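Local coordinates for putative ABC-transporter ATP-binding protein (Alicyclobacillus acidocaldarius, PDB 1Z47) that probably binds and hydrolyses ATP as the nucleotide-binding subunit that drives a putative ABC-type sulfate importer, at residues Ala97-Met102 / Val108-Arg113; Glu262-Ala267 / Glu298-Val303; Arg215-His220 / Glu225-Pro230; Glu171-Ala174 / Ile180-Glu183. All coordinates share one frame; numbering follows the deposited sequence.

Along the chain the order is contact 1, contact 4, contact 3, contact 2. The first three lie in the ABC ATPase part. Contact 1 is in its helical region. Contact 4 lies just after strand 166-170 and contact 3 pairs strands 215-220 and 223-228, all of one mixed sheet. Contact 4 is central among these three, its centre about 21 Å from those of contacts 1 and 3. Contact 2 lies in the C-terminal beta-rich part, with its centre about 62 Å from that of contact 1, on the opposite side of the chain's centre. Together they sample the nucleotide-binding core, its helical region and the accessory part, which is probably regulatory.

Contact 1: Ala97-Met102 / Val108-Arg113; sequences ALFQHM and VSFGLR
F110 receives the edge of F99 on one face of its ring, and this T-shaped pair carries the contact. In the segment 108-113, V108 and S109 come first, on the last turn of helix 104-109. V108 points away from the loop. R113 N bonds to S109 O at 2.9 Å, and 111-113 keep helical backbone angles past the regular helix. F110 is next. Its CG is anti to the backbone N (chi1 -166°), and the ring stands out toward 97-102. F99 CE1 lies 3.3 Å above the F110 ring plane, over the ring centre. F99 CE1 comes closest to F110 CD1, at 3.4 Å. The F99 and F110 ring centroids are 4.7 Å apart, with the planes at 63°. The contact is apolar and lies at the surface. F99 itself opens a type I beta turn, closed by M102 N bonding to F99 O at 3.1 Å. From within the turn, Q100 NE2 reaches back to L98 O at 2.9 Å, above the carbonyl plane. R158 of helix 148-160 makes a cation-pi contact with F99, and N107 of helix 104-109 bonds F99 N. L112 packs on helix 119-132, while L98 and V108 lie against helix 148-160, so the pair joins the loop after strand 89-93 to the end of helix 104-109 within a helical cluster.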
loop_
_atom_site.group_PDB
_atom_site.type_symbol
_atom_site.label_atom_id
_atom_site.label_comp_id
_atom_site.label_asym_id
_atom_site.label_seq_id
_atom_site.Cartn_x
_atom_site.Cartn_y
_atom_site.Cartn_z
ATOM N N ALA B 97 16.915 -6.069 -15.759
ATOM C CA ALA B 97 17.624 -7.052 -14.968
ATOM C C ALA B 97 19.085 -6.649 -14.989
ATOM O O ALA B 97 19.662 -6.440 -16.058
ATOM C CB ALA B 97 17.455 -8.437 -15.565
ATOM N N LEU B 98 19.673 -6.509 -13.807
ATOM C CA LEU B 98 21.076 -6.156 -13.718
ATOM C C LEU B 98 21.852 -7.294 -14.369
ATOM O O LEU B 98 21.378 -8.433 -14.414
ATOM C CB LEU B 98 21.513 -6.018 -12.255
ATOM C CG LEU B 98 20.825 -4.988 -11.356
ATOM C CD1 LEU B 98 21.529 -4.979 -9.992
ATOM C CD2 LEU B 98 20.874 -3.614 -11.993
ATOM N N PHE B 99 23.033 -6.985 -14.887
ATOM C CA PHE B 99 23.873 -7.994 -15.504
ATOM C C PHE B 99 24.476 -8.782 -14.352
ATOM O O PHE B 99 25.445 -8.365 -13.718
ATOM C CB PHE B 99 24.932 -7.303 -16.353
ATOM C CG PHE B 99 24.347 -6.368 -17.382
ATOM C CD1 PHE B 99 24.970 -5.164 -17.688
ATOM C CD2 PHE B 99 23.157 -6.690 -18.036
ATOM C CE1 PHE B 99 24.416 -4.288 -18.633
ATOM C CE2 PHE B 99 22.593 -5.825 -18.982
ATOM C CZ PHE B 99 23.225 -4.622 -19.280
ATOM N N GLN B 100 23.861 -9.926 -14.088
ATOM C CA GLN B 100 24.227 -10.816 -12.999
ATOM C C GLN B 100 25.673 -11.273 -12.900
ATOM O O GLN B 100 26.145 -11.619 -11.819
ATOM C CB GLN B 100 23.318 -12.046 -13.046
ATOM C CG GLN B 100 21.834 -11.697 -12.998
ATOM C CD GLN B 100 21.461 -10.939 -11.739
ATOM O OE1 GLN B 100 21.708 -11.404 -10.623
ATOM N NE2 GLN B 100 20.866 -9.765 -11.910
ATOM N N HIS B 101 26.386 -11.261 -14.016
ATOM C CA HIS B 101 27.761 -11.737 -14.013
ATOM C C HIS B 101 28.795 -10.619 -14.074
ATOM O O HIS B 101 29.981 -10.842 -14.321
ATOM C CB HIS B 101 27.895 -12.725 -15.162
ATOM C CG HIS B 101 26.697 -13.614 -15.293
ATOM N ND1 HIS B 101 25.821 -13.535 -16.355
ATOM C CD2 HIS B 101 26.171 -14.526 -14.440
ATOM C CE1 HIS B 101 24.808 -14.357 -16.149
ATOM N NE2 HIS B 101 24.995 -14.972 -14.995
ATOM N N MET B 102 28.319 -9.414 -13.800
ATOM C CA MET B 102 29.138 -8.215 -13.803
ATOM C C MET B 102 29.055 -7.629 -12.400
ATOM O O MET B 102 28.009 -7.719 -11.747
ATOM C CB MET B 102 28.545 -7.197 -14.764
ATOM C CG MET B 102 29.457 -6.693 -15.831
ATOM S SD MET B 102 28.518 -5.549 -16.881
ATOM C CE MET B 102 27.966 -6.738 -18.145
ATOM N N VAL B 108 27.153 -0.428 -13.574
ATOM C CA VAL B 108 26.958 1.020 -13.617
ATOM C C VAL B 108 27.746 1.770 -14.693
ATOM O O VAL B 108 27.289 2.804 -15.170
ATOM C CB VAL B 108 27.277 1.662 -12.242
ATOM C CG1 VAL B 108 27.360 3.176 -12.365
ATOM C CG2 VAL B 108 26.193 1.287 -11.241
ATOM N N SER B 109 28.913 1.261 -15.086
ATOM C CA SER B 109 29.719 1.952 -16.091
ATOM C C SER B 109 29.204 1.686 -17.502
ATOM O O SER B 109 29.519 2.421 -18.437
ATOM C CB SER B 109 31.200 1.550 -15.975
ATOM O OG SER B 109 31.430 0.227 -16.413
ATOM N N PHE B 110 28.394 0.641 -17.634
ATOM C CA PHE B 110 27.790 0.240 -18.908
ATOM C C PHE B 110 27.364 1.401 -19.831
ATOM O O PHE B 110 27.740 1.446 -21.002
ATOM C CB PHE B 110 26.577 -0.647 -18.622
ATOM C CG PHE B 110 26.069 -1.391 -19.823
ATOM C CD1 PHE B 110 26.742 -2.518 -20.297
ATOM C CD2 PHE B 110 24.920 -0.967 -20.487
ATOM C CE1 PHE B 110 26.277 -3.212 -21.417
ATOM C CE2 PHE B 110 24.448 -1.655 -21.608
ATOM C CZ PHE B 110 25.128 -2.780 -22.073
ATOM N N GLY B 111 26.575 2.332 -19.306
ATOM C CA GLY B 111 26.110 3.456 -20.109
ATOM C C GLY B 111 27.186 4.405 -20.614
ATOM O O GLY B 111 27.201 4.771 -21.789
ATOM N N LEU B 112 28.075 4.824 -19.722
ATOM C CA LEU B 112 29.164 5.723 -20.086
ATOM C C LEU B 112 30.045 5.022 -21.112
ATOM O O LEU B 112 30.697 5.659 -21.953
ATOM C CB LEU B 112 29.999 6.041 -18.856
ATOM C CG LEU B 112 29.297 6.759 -17.715
ATOM C CD1 LEU B 112 30.126 6.603 -16.451
ATOM C CD2 LEU B 112 29.090 8.229 -18.082
ATOM N N ARG B 113 30.053 3.698 -21.017
ATOM C CA ARG B 113 30.837 2.840 -21.890
ATOM C C ARG B 113 30.512 3.041 -23.361
ATOM O O ARG B 113 31.324 2.707 -24.218
ATOM C CB ARG B 113 30.610 1.373 -21.501
ATOM C CG ARG B 113 31.425 0.349 -22.275
ATOM C CD ARG B 113 32.920 0.541 -22.064
ATOM N NE ARG B 113 33.688 -0.661 -22.397
ATOM C CZ ARG B 113 33.649 -1.284 -23.572
ATOM N NH1 ARG B 113 32.876 -0.824 -24.549
ATOM N NH2 ARG B 113 34.384 -2.370 -23.773
#

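Contact 2: Glu262-Ala267 / Glu298-Val303; sequences EVAGAA and EAHAQV
H300 lays one face of its imidazole against the backbone of A264, at the tip of a hairpin. A264 CA sits 4.1 Å above the H300 ring plane, displaced toward the rim. The methyl lies on that same face, beyond the rim, with A264 CB 4.0 Å from H300 ND1. G265 comes up obliquely, its CA 4.0 Å from H300 NE2. The first torsion of H300 places CG anti to its carbonyl carbon (chi1 -68°), which carries the ring out to the turn. That turn is tight. V263 N donates to A266 O at 2.8 Å, and the return bond, from A266 N to V263 O, is weak at 3.0 Å. A264 and G265 both have positive phi, near the values of a type I' turn, and they link strands 260-262 and 267-269. On the other side, H300 and A301 both face V343 in a classic beta bulge at the start of strand 301-308. The contact thus joins a hairpin tip to a bulged strand in the C-terminal beta-rich part of the protein. H300 ND1 accepts a bond from M345 N, which fixes the ring's rotation and probably leaves the imidazole proton on NE2. H344 meets the same ring with planes at about 30°. Beneath the hairpin, A264 packs on M345 and V263 on V347, both in strand 342-347.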
loop_
_atom_site.group_PDB
_atom_site.type_symbol
_atom_site.label_atom_id
_atom_site.label_comp_id
_atom_site.label_asym_id
_atom_site.label_seq_id
_atom_site.Cartn_x
_atom_site.Cartn_y
_atom_site.Cartn_z
ATOM N N GLU B 262 -30.362 14.572 0.557
ATOM C CA GLU B 262 -30.369 14.244 1.979
ATOM C C GLU B 262 -29.246 13.277 2.341
ATOM O O GLU B 262 -29.242 12.131 1.897
ATOM C CB GLU B 262 -31.714 13.628 2.369
ATOM C CG GLU B 262 -32.766 13.672 1.251
ATOM C CD GLU B 262 -32.574 12.583 0.176
ATOM O OE1 GLU B 262 -31.558 12.615 -0.562
ATOM O OE2 GLU B 262 -33.454 11.693 0.079
ATOM N N VAL B 263 -28.315 13.749 3.162
ATOM C CA VAL B 263 -27.186 12.936 3.592
ATOM C C VAL B 263 -27.119 12.931 5.118
ATOM O O VAL B 263 -26.846 13.957 5.744
ATOM C CB VAL B 263 -25.857 13.488 2.993
ATOM C CG1 VAL B 263 -24.708 12.590 3.330
ATOM C CG2 VAL B 263 -25.989 13.631 1.480
ATOM N N ALA B 264 -27.404 11.776 5.710
ATOM C CA ALA B 264 -27.359 11.606 7.165
ATOM C C ALA B 264 -28.155 12.655 7.951
ATOM O O ALA B 264 -27.620 13.297 8.862
ATOM C CB ALA B 264 -25.898 11.609 7.634
ATOM N N GLY B 265 -29.429 12.825 7.615
ATOM C CA GLY B 265 -30.234 13.812 8.317
ATOM C C GLY B 265 -29.757 15.235 8.074
ATOM O O GLY B 265 -29.918 16.113 8.917
ATOM N N ALA B 266 -29.151 15.470 6.922
ATOM C CA ALA B 266 -28.673 16.803 6.597
ATOM C C ALA B 266 -29.022 17.079 5.151
ATOM O O ALA B 266 -28.917 16.195 4.306
ATOM C CB ALA B 266 -27.170 16.888 6.798
ATOM N N ALA B 267 -29.455 18.301 4.873
ATOM C CA ALA B 267 -29.802 18.702 3.527
ATOM C C ALA B 267 -28.608 19.413 2.921
ATOM O O ALA B 267 -28.262 20.513 3.334
ATOM C CB ALA B 267 -31.008 19.637 3.544
ATOM N N GLU B 298 -33.646 7.412 16.974
ATOM C CA GLU B 298 -33.289 8.482 16.057
ATOM C C GLU B 298 -31.904 8.340 15.422
ATOM O O GLU B 298 -31.522 9.156 14.581
ATOM C CB GLU B 298 -33.358 9.795 16.820
ATOM C CG GLU B 298 -32.614 9.707 18.140
ATOM C CD GLU B 298 -32.852 10.898 19.038
ATOM O OE1 GLU B 298 -32.250 10.934 20.133
ATOM O OE2 GLU B 298 -33.636 11.796 18.651
ATOM N N ALA B 299 -31.155 7.316 15.825
ATOM C CA ALA B 299 -29.807 7.102 15.301
ATOM C C ALA B 299 -29.790 6.958 13.782
ATOM O O ALA B 299 -30.760 6.471 13.190
ATOM C CB ALA B 299 -29.189 5.867 15.944
ATOM N N HIS B 300 -28.682 7.385 13.169
ATOM C CA HIS B 300 -28.487 7.307 11.713
ATOM C C HIS B 300 -27.890 5.966 11.319
ATOM O O HIS B 300 -28.243 5.394 10.283
ATOM C CB HIS B 300 -27.533 8.397 11.236
ATOM C CG HIS B 300 -28.083 9.781 11.342
ATOM N ND1 HIS B 300 -27.284 10.902 11.279
ATOM C CD2 HIS B 300 -29.353 10.230 11.465
ATOM C CE1 HIS B 300 -28.039 11.983 11.358
ATOM N NE2 HIS B 300 -29.299 11.602 11.469
ATOM N N ALA B 301 -26.979 5.468 12.150
ATOM C CA ALA B 301 -26.330 4.210 11.854
ATOM C C ALA B 301 -25.985 3.388 13.078
ATOM O O ALA B 301 -26.140 3.821 14.213
ATOM C CB ALA B 301 -25.077 4.469 11.033
ATOM N N GLN B 302 -25.525 2.176 12.822
ATOM C CA GLN B 302 -25.131 1.271 13.879
ATOM C C GLN B 302 -23.718 0.836 13.510
ATOM O O GLN B 302 -23.430 0.530 12.352
ATOM C CB GLN B 302 -26.086 0.078 13.933
ATOM C CG GLN B 302 -25.862 -0.830 15.118
ATOM C CD GLN B 302 -26.947 -1.878 15.255
ATOM O OE1 GLN B 302 -27.202 -2.654 14.330
ATOM N NE2 GLN B 302 -27.592 -1.910 16.415
ATOM N N VAL B 303 -22.835 0.823 14.496
ATOM C CA VAL B 303 -21.449 0.460 14.261
ATOM C C VAL B 303 -21.254 -1.010 13.971
ATOM O O VAL B 303 -21.701 -1.869 14.726
ATOM C CB VAL B 303 -20.587 0.850 15.467
ATOM C CG1 VAL B 303 -19.189 0.236 15.339
ATOM C CG2 VAL B 303 -20.522 2.370 15.576
#

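Contact 3: Arg215-His220 / Glu225-Pro230; sequences RVLVLH and EQFGTP
Backbone hydrogen bonds pair V216 with G228 and V218 with E225 and Q226, in an antiparallel beta hairpin at one edge of the mixed sheet. V216 N donates to G228 O at 2.7 Å. G228 N answers to V216 O at 3.1 Å. V218 N reaches Q226 O at 2.9 Å, and E225 N reaches V218 O at 2.8 Å. Both E225 and Q226 thus lie opposite V218, as in a beta bulge. Apolar packing comes from L217 and F227, a non-hydrogen-bonded pair on the same face. Their side chains meet at L217 CD1 and F227 CD1, 3.4 Å apart. One face of the R215 guanidinium lies against F227 CE2. The R215 chain bends at chi3 (-61°), bringing NH1 to 3.3 Å from F227 CE2, with guanidinium and ring planes 37° apart. A water bridges the same two residues, accepting from R215 NH1 at 2.7 Å and donating to F227 O. At the far end the aliphatic parts of H220 and E225 meet, CB against CG. E42 forms a salt bridge with R215 NE, and Q37 O takes a bond from NH2. T239 holds E225 OE1, and the H220 ring stacks on F241. R215 therefore has a partner on each guanidinium nitrogen, which should hold the group in place beside F227. By contrast, Q226 N is buried without a partner in the model, a probable local cost.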
loop_
_atom_site.group_PDB
_atom_site.type_symbol
_atom_site.label_atom_id
_atom_site.label_comp_id
_atom_site.label_asym_id
_atom_site.label_seq_id
_atom_site.Cartn_x
_atom_site.Cartn_y
_atom_site.Cartn_z
ATOM N N ARG B 215 3.446 16.690 -9.771
ATOM C CA ARG B 215 2.098 16.718 -10.351
ATOM C C ARG B 215 1.699 15.309 -10.789
ATOM O O ARG B 215 2.532 14.483 -11.181
ATOM C CB ARG B 215 1.982 17.674 -11.550
ATOM C CG ARG B 215 1.953 19.159 -11.143
ATOM C CD ARG B 215 1.582 20.027 -12.318
ATOM N NE ARG B 215 2.559 19.903 -13.392
ATOM C CZ ARG B 215 2.326 20.228 -14.651
ATOM N NH1 ARG B 215 1.126 20.697 -15.005
ATOM N NH2 ARG B 215 3.292 20.100 -15.552
ATOM N N VAL B 216 0.403 15.059 -10.749
ATOM C CA VAL B 216 -0.140 13.750 -11.079
ATOM C C VAL B 216 -1.020 13.793 -12.316
ATOM O O VAL B 216 -1.899 14.661 -12.431
ATOM C CB VAL B 216 -0.987 13.242 -9.893
ATOM C CG1 VAL B 216 -1.533 11.837 -10.171
ATOM C CG2 VAL B 216 -0.139 13.263 -8.628
ATOM N N LEU B 217 -0.767 12.866 -13.233
ATOM C CA LEU B 217 -1.557 12.730 -14.434
ATOM C C LEU B 217 -2.519 11.534 -14.209
ATOM O O LEU B 217 -2.113 10.370 -14.266
ATOM C CB LEU B 217 -0.655 12.458 -15.637
ATOM C CG LEU B 217 -1.402 12.537 -16.964
ATOM C CD1 LEU B 217 -1.622 14.006 -17.306
ATOM C CD2 LEU B 217 -0.615 11.864 -18.061
ATOM N N VAL B 218 -3.783 11.828 -13.934
ATOM C CA VAL B 218 -4.763 10.771 -13.709
ATOM C C VAL B 218 -5.324 10.281 -15.050
ATOM O O VAL B 218 -5.865 11.054 -15.863
ATOM C CB VAL B 218 -5.901 11.274 -12.790
ATOM C CG1 VAL B 218 -6.731 10.098 -12.251
ATOM C CG2 VAL B 218 -5.319 12.088 -11.659
ATOM N N LEU B 219 -5.164 8.984 -15.291
ATOM C CA LEU B 219 -5.623 8.368 -16.509
ATOM C C LEU B 219 -6.833 7.479 -16.250
ATOM O O LEU B 219 -6.945 6.829 -15.204
ATOM C CB LEU B 219 -4.508 7.517 -17.122
ATOM C CG LEU B 219 -3.360 8.267 -17.798
ATOM C CD1 LEU B 219 -3.887 9.022 -19.022
ATOM C CD2 LEU B 219 -2.735 9.226 -16.802
ATOM N N HIS B 220 -7.727 7.449 -17.220
ATOM C CA HIS B 220 -8.918 6.613 -17.124
ATOM C C HIS B 220 -9.404 6.316 -18.541
ATOM O O HIS B 220 -9.671 7.224 -19.333
ATOM C CB HIS B 220 -10.004 7.333 -16.331
ATOM C CG HIS B 220 -11.218 6.497 -16.063
ATOM N ND1 HIS B 220 -12.493 6.910 -16.393
ATOM C CD2 HIS B 220 -11.358 5.298 -15.452
ATOM C CE1 HIS B 220 -13.365 6.001 -15.991
ATOM N NE2 HIS B 220 -12.703 5.013 -15.416
ATOM N N GLU B 225 -7.879 12.534 -17.107
ATOM C CA GLU B 225 -8.980 13.056 -16.318
ATOM C C GLU B 225 -8.579 14.382 -15.696
ATOM O O GLU B 225 -9.379 15.311 -15.617
ATOM C CB GLU B 225 -9.354 12.063 -15.216
ATOM C CG GLU B 225 -9.887 10.734 -15.738
ATOM C CD GLU B 225 -11.349 10.819 -16.132
ATOM O OE1 GLU B 225 -12.100 11.448 -15.379
ATOM O OE2 GLU B 225 -11.744 10.249 -17.173
ATOM N N GLN B 226 -7.337 14.465 -15.234
ATOM C CA GLN B 226 -6.833 15.692 -14.621
ATOM C C GLN B 226 -5.313 15.615 -14.517
ATOM O O GLN B 226 -4.728 14.534 -14.509
ATOM C CB GLN B 226 -7.474 15.914 -13.238
ATOM C CG GLN B 226 -6.914 17.101 -12.447
ATOM C CD GLN B 226 -7.790 17.529 -11.285
ATOM O OE1 GLN B 226 -8.557 16.735 -10.723
ATOM N NE2 GLN B 226 -7.668 18.790 -10.900
ATOM N N PHE B 227 -4.681 16.773 -14.470
ATOM C CA PHE B 227 -3.233 16.858 -14.373
ATOM C C PHE B 227 -2.979 18.012 -13.420
ATOM O O PHE B 227 -3.129 19.174 -13.787
ATOM C CB PHE B 227 -2.656 17.119 -15.771
ATOM C CG PHE B 227 -1.148 17.122 -15.831
ATOM C CD1 PHE B 227 -0.394 16.257 -15.029
ATOM C CD2 PHE B 227 -0.484 17.974 -16.711
ATOM C CE1 PHE B 227 1.005 16.246 -15.105
ATOM C CE2 PHE B 227 0.914 17.971 -16.793
ATOM C CZ PHE B 227 1.655 17.103 -15.986
ATOM N N GLY B 228 -2.652 17.688 -12.174
ATOM C CA GLY B 228 -2.423 18.716 -11.182
ATOM C C GLY B 228 -1.581 18.258 -10.004
ATOM O O GLY B 228 -1.138 17.107 -9.953
ATOM N N THR B 229 -1.360 19.164 -9.051
ATOM C CA THR B 229 -0.578 18.847 -7.871
ATOM C C THR B 229 -1.369 17.931 -6.956
ATOM O O THR B 229 -2.582 17.809 -7.091
ATOM C CB THR B 229 -0.266 20.078 -7.054
ATOM O OG1 THR B 229 -1.482 20.566 -6.490
ATOM C CG2 THR B 229 0.403 21.168 -7.917
ATOM N N PRO B 230 -0.687 17.280 -6.002
ATOM C CA PRO B 230 -1.344 16.372 -5.060
ATOM C C PRO B 230 -2.525 17.061 -4.386
ATOM O O PRO B 230 -3.604 16.481 -4.237
ATOM C CB PRO B 230 -0.225 16.053 -4.063
ATOM C CG PRO B 230 0.967 15.975 -4.948
ATOM C CD PRO B 230 0.779 17.216 -5.841
HETATM O O HOH W 1 -1.257 21.063 -13.868
#

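Contact 4: Glu171-Ala174 / Ile180-Glu183; sequences EPFA and IRRE
R181 reaches F173 with its CG anti to the backbone N (chi1 -165°) and an extended chain from CG to NE. A final twist at chi4 then swings NH1 back onto the F173 backbone. In F173 the CG is anti to the carbonyl carbon (chi1 -52°), which carries the ring away from R181 and leaves CB and the carbonyl group facing the arginine. NH1 is the touching atom. It lies 3.1 Å from F173 CB and 3.0 Å from F173 O. The F173 backbone meets the guanidinium at its edge, with F173 CA near the guanidinium plane. Further back along the chain, R181 CG lies 3.9 Å from F173 CB, so the aliphatic part also packs there. The loop is shaped by a type I beta turn from E171 to A174, closed by A174 N bonding to E171 O at 3.3 Å. P172 CG covers one face of the F173 ring, 3.7 Å above its plane. R181 NH2 makes a long, weak ion pair with E208. In ABC ATPases this loop follows the Walker B strand, here 166-170, and leads into the D-loop. The F173 ring packs on L184 and V188 of helix 178-195 and on Q152 of helix 148-160. On the same helix as R181, R182 turns to Q206 of the second subunit, which sets this junction of strand, loop and helix close to the dimer interface.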
loop_
_atom_site.group_PDB
_atom_site.type_symbol
_atom_site.label_atom_id
_atom_site.label_comp_id
_atom_site.label_asym_id
_atom_site.label_seq_id
_atom_site.Cartn_x
_atom_site.Cartn_y
_atom_site.Cartn_z
ATOM N N GLU B 171 7.041 0.750 -12.565
ATOM C CA GLU B 171 6.720 -0.063 -11.382
ATOM C C GLU B 171 7.870 -1.003 -11.033
ATOM O O GLU B 171 7.660 -2.191 -10.766
ATOM C CB GLU B 171 5.455 -0.897 -11.635
ATOM C CG GLU B 171 5.643 -1.970 -12.702
ATOM C CD GLU B 171 4.486 -2.951 -12.800
ATOM O OE1 GLU B 171 4.190 -3.648 -11.794
ATOM O OE2 GLU B 171 3.879 -3.028 -13.895
ATOM N N PRO B 172 9.109 -0.480 -11.023
ATOM C CA PRO B 172 10.277 -1.311 -10.708
ATOM C C PRO B 172 10.280 -1.947 -9.311
ATOM O O PRO B 172 11.031 -2.886 -9.052
ATOM C CB PRO B 172 11.443 -0.341 -10.898
ATOM C CG PRO B 172 10.837 0.974 -10.463
ATOM C CD PRO B 172 9.493 0.938 -11.158
ATOM N N PHE B 173 9.425 -1.445 -8.427
ATOM C CA PHE B 173 9.387 -1.926 -7.052
ATOM C C PHE B 173 8.308 -2.961 -6.721
ATOM O O PHE B 173 8.109 -3.302 -5.560
ATOM C CB PHE B 173 9.296 -0.709 -6.117
ATOM C CG PHE B 173 10.369 0.330 -6.378
ATOM C CD1 PHE B 173 10.144 1.677 -6.100
ATOM C CD2 PHE B 173 11.602 -0.043 -6.924
ATOM C CE1 PHE B 173 11.129 2.639 -6.364
ATOM C CE2 PHE B 173 12.590 0.908 -7.190
ATOM C CZ PHE B 173 12.352 2.250 -6.911
ATOM N N ALA B 174 7.617 -3.467 -7.738
ATOM C CA ALA B 174 6.597 -4.487 -7.504
ATOM C C ALA B 174 7.332 -5.764 -7.091
ATOM O O ALA B 174 8.524 -5.921 -7.380
ATOM C CB ALA B 174 5.788 -4.725 -8.775
ATOM N N ILE B 180 10.269 -1.977 2.344
ATOM C CA ILE B 180 11.408 -1.644 1.496
ATOM C C ILE B 180 10.940 -0.779 0.322
ATOM O O ILE B 180 11.638 0.151 -0.096
ATOM C CB ILE B 180 12.110 -2.931 1.033
ATOM C CG1 ILE B 180 12.741 -3.603 2.269
ATOM C CG2 ILE B 180 13.191 -2.613 0.004
ATOM C CD1 ILE B 180 13.169 -5.034 2.067
ATOM N N ARG B 181 9.743 -1.062 -0.182
ATOM C CA ARG B 181 9.162 -0.282 -1.280
ATOM C C ARG B 181 9.080 1.188 -0.833
ATOM O O ARG B 181 9.386 2.110 -1.593
ATOM C CB ARG B 181 7.759 -0.818 -1.581
ATOM C CG ARG B 181 7.124 -0.390 -2.896
ATOM C CD ARG B 181 5.815 -1.183 -3.088
ATOM N NE ARG B 181 4.892 -0.593 -4.058
ATOM C CZ ARG B 181 5.117 -0.493 -5.367
ATOM N NH1 ARG B 181 6.251 -0.950 -5.889
ATOM N NH2 ARG B 181 4.203 0.068 -6.153
ATOM N N ARG B 182 8.668 1.400 0.413
ATOM C CA ARG B 182 8.543 2.751 0.935
ATOM C C ARG B 182 9.897 3.428 1.099
ATOM O O ARG B 182 10.030 4.633 0.834
ATOM C CB ARG B 182 7.780 2.751 2.270
ATOM C CG ARG B 182 6.300 2.396 2.125
ATOM C CD ARG B 182 5.516 2.697 3.390
ATOM N NE ARG B 182 4.384 1.784 3.534
ATOM C CZ ARG B 182 3.473 1.853 4.504
ATOM N NH1 ARG B 182 3.553 2.803 5.435
ATOM N NH2 ARG B 182 2.480 0.965 4.547
ATOM N N GLU B 183 10.903 2.681 1.546
ATOM C CA GLU B 183 12.225 3.288 1.693
ATOM C C GLU B 183 12.732 3.602 0.299
ATOM O O GLU B 183 13.354 4.634 0.078
ATOM C CB GLU B 183 13.210 2.350 2.407
ATOM C CG GLU B 183 12.822 2.006 3.836
ATOM C CD GLU B 183 13.767 0.997 4.475
ATOM O OE1 GLU B 183 13.500 0.576 5.627
ATOM O OE2 GLU B 183 14.779 0.627 3.829
#